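Local coordinates for DyP-type peroxidase (Thermobifida cellulosilytica, PDB 4GS1), which probably uses haem and hydrogen peroxide to oxidise dyes and other substrates, as a DyP-type peroxidase, at residues Pro142-Gly147 / Val178-Leu182. Where two conformers were deposited one is given. Numbering follows the deposited sequence.
Sequences PRWCGG and VRWSL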
ATOM      1  N   PRO B 142      -3.058  -7.146 -21.358  1.00 18.53           N
ATOM      2  CA  PRO B 142      -2.657  -6.045 -22.248  1.00 17.05           C
ATOM      3  C   PRO B 142      -2.724  -4.643 -21.637  1.00 20.51           C
ATOM      4  O   PRO B 142      -1.855  -3.814 -21.921  1.00 17.42           O
ATOM      5  CB  PRO B 142      -3.648  -6.164 -23.412  1.00 23.77           C
ATOM      6  CG  PRO B 142      -3.985  -7.616 -23.454  1.00 26.52           C
ATOM      7  CD  PRO B 142      -4.023  -8.052 -22.008  1.00 22.05           C
ATOM      8  N   ARG B 143      -3.731  -4.388 -20.805  0.60 19.07           N
ATOM      9  CA  ARG B 143      -3.896  -3.057 -20.229  0.60 21.34           C
ATOM     10  C   ARG B 143      -2.941  -2.796 -19.067  0.60 20.10           C
ATOM     11  O   ARG B 143      -2.863  -1.674 -18.566  0.60 19.20           O
ATOM     12  CB  ARG B 143      -5.348  -2.823 -19.812  0.60 23.79           C
ATOM     13  CG  ARG B 143      -6.312  -2.762 -20.997  0.60 24.22           C
ATOM     14  CD  ARG B 143      -5.827  -1.796 -22.097  0.60 26.23           C
ATOM     15  NE  ARG B 143      -5.841  -0.387 -21.690  0.60 18.61           N
ATOM     16  CZ  ARG B 143      -5.788   0.639 -22.533  0.60 18.44           C
ATOM     17  NH1 ARG B 143      -5.728   0.424 -23.842  0.60 23.71           N
ATOM     18  NH2 ARG B 143      -5.813   1.885 -22.074  0.60 24.19           N
ATOM     19  N   TRP B 144      -2.215  -3.832 -18.654  1.00 15.16           N
ATOM     20  CA  TRP B 144      -1.171  -3.703 -17.639  1.00 14.27           C
ATOM     21  C   TRP B 144       0.207  -3.710 -18.300  1.00 17.17           C
ATOM     22  O   TRP B 144       1.220  -3.894 -17.623  1.00 17.99           O
ATOM     23  CB  TRP B 144      -1.225  -4.869 -16.648  1.00 15.19           C
ATOM     24  CG  TRP B 144      -2.342  -4.844 -15.670  1.00 16.89           C
ATOM     25  CD1 TRP B 144      -3.266  -3.857 -15.489  1.00 21.43           C
ATOM     26  CD2 TRP B 144      -2.647  -5.868 -14.717  1.00 15.26           C
ATOM     27  NE1 TRP B 144      -4.141  -4.216 -14.475  1.00 28.17           N
ATOM     28  CE2 TRP B 144      -3.775  -5.446 -13.987  1.00 23.46           C
ATOM     29  CE3 TRP B 144      -2.076  -7.109 -14.419  1.00 17.43           C
ATOM     30  CZ2 TRP B 144      -4.340  -6.221 -12.969  1.00 22.70           C
ATOM     31  CZ3 TRP B 144      -2.631  -7.876 -13.397  1.00 19.29           C
ATOM     32  CH2 TRP B 144      -3.755  -7.431 -12.691  1.00 25.76           C
ATOM     33  N   CYS B 145       0.242  -3.523 -19.617  1.00 16.89           N
ATOM     34  CA  CYS B 145       1.506  -3.505 -20.343  1.00 14.90           C
ATOM     35  C   CYS B 145       1.730  -2.211 -21.101  1.00 18.17           C
ATOM     36  O   CYS B 145       0.780  -1.564 -21.535  1.00 19.55           O
ATOM     37  CB  CYS B 145       1.573  -4.661 -21.342  1.00 13.19           C
ATOM     38  SG  CYS B 145       1.559  -6.283 -20.581  1.00 17.76           S
ATOM     39  N   GLY B 146       2.994  -1.845 -21.276  1.00 16.70           N
ATOM     40  CA  GLY B 146       3.330  -0.718 -22.131  1.00 17.26           C
ATOM     41  C   GLY B 146       2.974   0.661 -21.595  1.00 16.97           C
ATOM     42  O   GLY B 146       2.854   0.875 -20.386  1.00 16.52           O
ATOM     43  N   GLY B 147       2.839   1.616 -22.514  1.00 13.72           N
ATOM     44  CA  GLY B 147       2.590   2.996 -22.145  1.00 15.56           C
ATOM     45  C   GLY B 147       3.436   3.963 -22.953  1.00 16.46           C
ATOM     46  O   GLY B 147       4.592   3.670 -23.262  1.00 15.21           O
ATOM     47  N   VAL B 178      -3.961   7.969 -17.386  1.00 14.30           N
ATOM     48  CA  VAL B 178      -3.332   6.797 -16.772  1.00 14.45           C
ATOM     49  C   VAL B 178      -3.707   5.513 -17.509  1.00 16.63           C
ATOM     50  O   VAL B 178      -4.893   5.236 -17.736  1.00 17.03           O
ATOM     51  CB  VAL B 178      -3.692   6.664 -15.278  1.00 16.14           C
ATOM     52  CG1 VAL B 178      -3.164   5.354 -14.723  1.00 13.64           C
ATOM     53  CG2 VAL B 178      -3.099   7.820 -14.476  1.00 16.61           C
ATOM     54  N   ARG B 179      -2.695   4.735 -17.890  1.00 14.73           N
ATOM     55  CA  ARG B 179      -2.914   3.438 -18.529  1.00 15.26           C
ATOM     56  C   ARG B 179      -2.952   2.308 -17.499  1.00 13.99           C
ATOM     57  O   ARG B 179      -3.898   1.511 -17.466  1.00 15.50           O
ATOM     58  CB  ARG B 179      -1.824   3.162 -19.576  1.00 14.69           C
ATOM     59  CG  ARG B 179      -2.027   1.884 -20.375  1.00 15.05           C
ATOM     60  CD  ARG B 179      -0.907   1.694 -21.420  1.00 16.95           C
ATOM     61  NE  ARG B 179      -1.080   0.441 -22.158  1.00 18.65           N
ATOM     62  CZ  ARG B 179      -1.798   0.328 -23.272  1.00 25.05           C
ATOM     63  NH1 ARG B 179      -2.404   1.394 -23.796  1.00 20.64           N
ATOM     64  NH2 ARG B 179      -1.914  -0.849 -23.865  1.00 25.67           N
ATOM     65  N   TRP B 180      -1.924   2.247 -16.661  1.00 12.32           N
ATOM     66  CA  TRP B 180      -1.893   1.316 -15.537  1.00 10.14           C
ATOM     67  C   TRP B 180      -1.004   1.914 -14.451  1.00 11.10           C
ATOM     68  O   TRP B 180      -0.216   2.819 -14.707  1.00 12.24           O
ATOM     69  CB  TRP B 180      -1.421  -0.102 -15.950  1.00 12.54           C
ATOM     70  CG  TRP B 180      -0.029  -0.184 -16.540  1.00 11.11           C
ATOM     71  CD1 TRP B 180       0.303  -0.209 -17.880  1.00 11.92           C
ATOM     72  CD2 TRP B 180       1.210  -0.253 -15.826  1.00 11.59           C
ATOM     73  NE1 TRP B 180       1.672  -0.288 -18.026  1.00 12.95           N
ATOM     74  CE2 TRP B 180       2.250  -0.314 -16.782  1.00 12.19           C
ATOM     75  CE3 TRP B 180       1.541  -0.268 -14.463  1.00 15.70           C
ATOM     76  CZ2 TRP B 180       3.596  -0.389 -16.421  1.00 14.07           C
ATOM     77  CZ3 TRP B 180       2.888  -0.342 -14.104  1.00 16.39           C
ATOM     78  CH2 TRP B 180       3.896  -0.396 -15.081  1.00 15.73           C
ATOM     79  N   SER B 181      -1.149   1.433 -13.226  1.00 11.93           N
ATOM     80  CA  SER B 181      -0.235   1.852 -12.172  1.00 12.73           C
ATOM     81  C   SER B 181      -0.105   0.748 -11.149  1.00 12.70           C
ATOM     82  O   SER B 181      -0.955  -0.141 -11.068  1.00 14.36           O
ATOM     83  CB  SER B 181      -0.708   3.149 -11.505  1.00 16.24           C
ATOM     84  OG  SER B 181      -1.730   2.880 -10.552  1.00 18.18           O
ATOM     85  N   LEU B 182       0.971   0.780 -10.373  1.00 11.33           N
ATOM     86  CA  LEU B 182       1.133  -0.196  -9.295  1.00 12.35           C
ATOM     87  C   LEU B 182       1.964   0.410  -8.173  1.00  9.74           C
ATOM     88  O   LEU B 182       3.009   1.026  -8.418  1.00 11.94           O
ATOM     89  CB  LEU B 182       1.792  -1.485  -9.806  1.00 16.34           C
ATOM     90  CG  LEU B 182       1.881  -2.683  -8.852  1.00 16.42           C
ATOM     91  CD1 LEU B 182       0.514  -3.095  -8.371  1.00 17.57           C
ATOM     92  CD2 LEU B 182       2.575  -3.850  -9.569  1.00 17.27           C
TER
HETATM   93  O   HOH W   1      -0.758  -3.700 -24.162  1.00 30.53           O
HETATM   94  O   HOH W   2      -6.611   3.863 -19.848  1.00 31.54           O
HETATM   95  O   HOH W   3      -5.789   0.767 -19.341  1.00 32.50           O
HETATM   96  O   HOH W   4      -4.208  -1.408 -25.577  1.00 47.51           O
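Two side chains of strand residues 178-182 supply both direct hydrogen bonds to the loop 142-147, each ending on a main-chain carbonyl. R179 NE donates to C145 O (2.8 Å, N-H...O angle 156°), and W180 NE1 to G146 O (2.9 Å, 142°). The extended R179 (chi1 to chi3 all t) passes the glycines, its CD 3.8 Å from G147 CA; positive phi (71°) favours glycine at G146, whereas at G147 (phi/psi 136/143) a CB would jam against G146 O. The two guanidinium groups approach over their faces, NH1 of R143 and NH1 of R179 3.5 Å apart, two donors of like charge that do not hydrogen-bond. Water 3 links R143 NE (2.6 Å) to R179 O (2.8 Å). In packing, the W180 indole lays one face over the loop backbone (W180 CD1 to W144 C 3.5 Å); W144 CD1 to W180 CB, 4.2 Å, is a lesser contact. R179 and W180 form a classic beta bulge opposite A55 of strand 50-58, so both side chains point toward the loop; D57 there forms a salt bridge with R179. The contact joins strand 176-185, outermost within this chain in the N-terminal ferredoxin-like sheet, to the loop entering strand 149-155, while G146 bonds through its backbone to S374 on strand 369-379 of the C-terminal sheet.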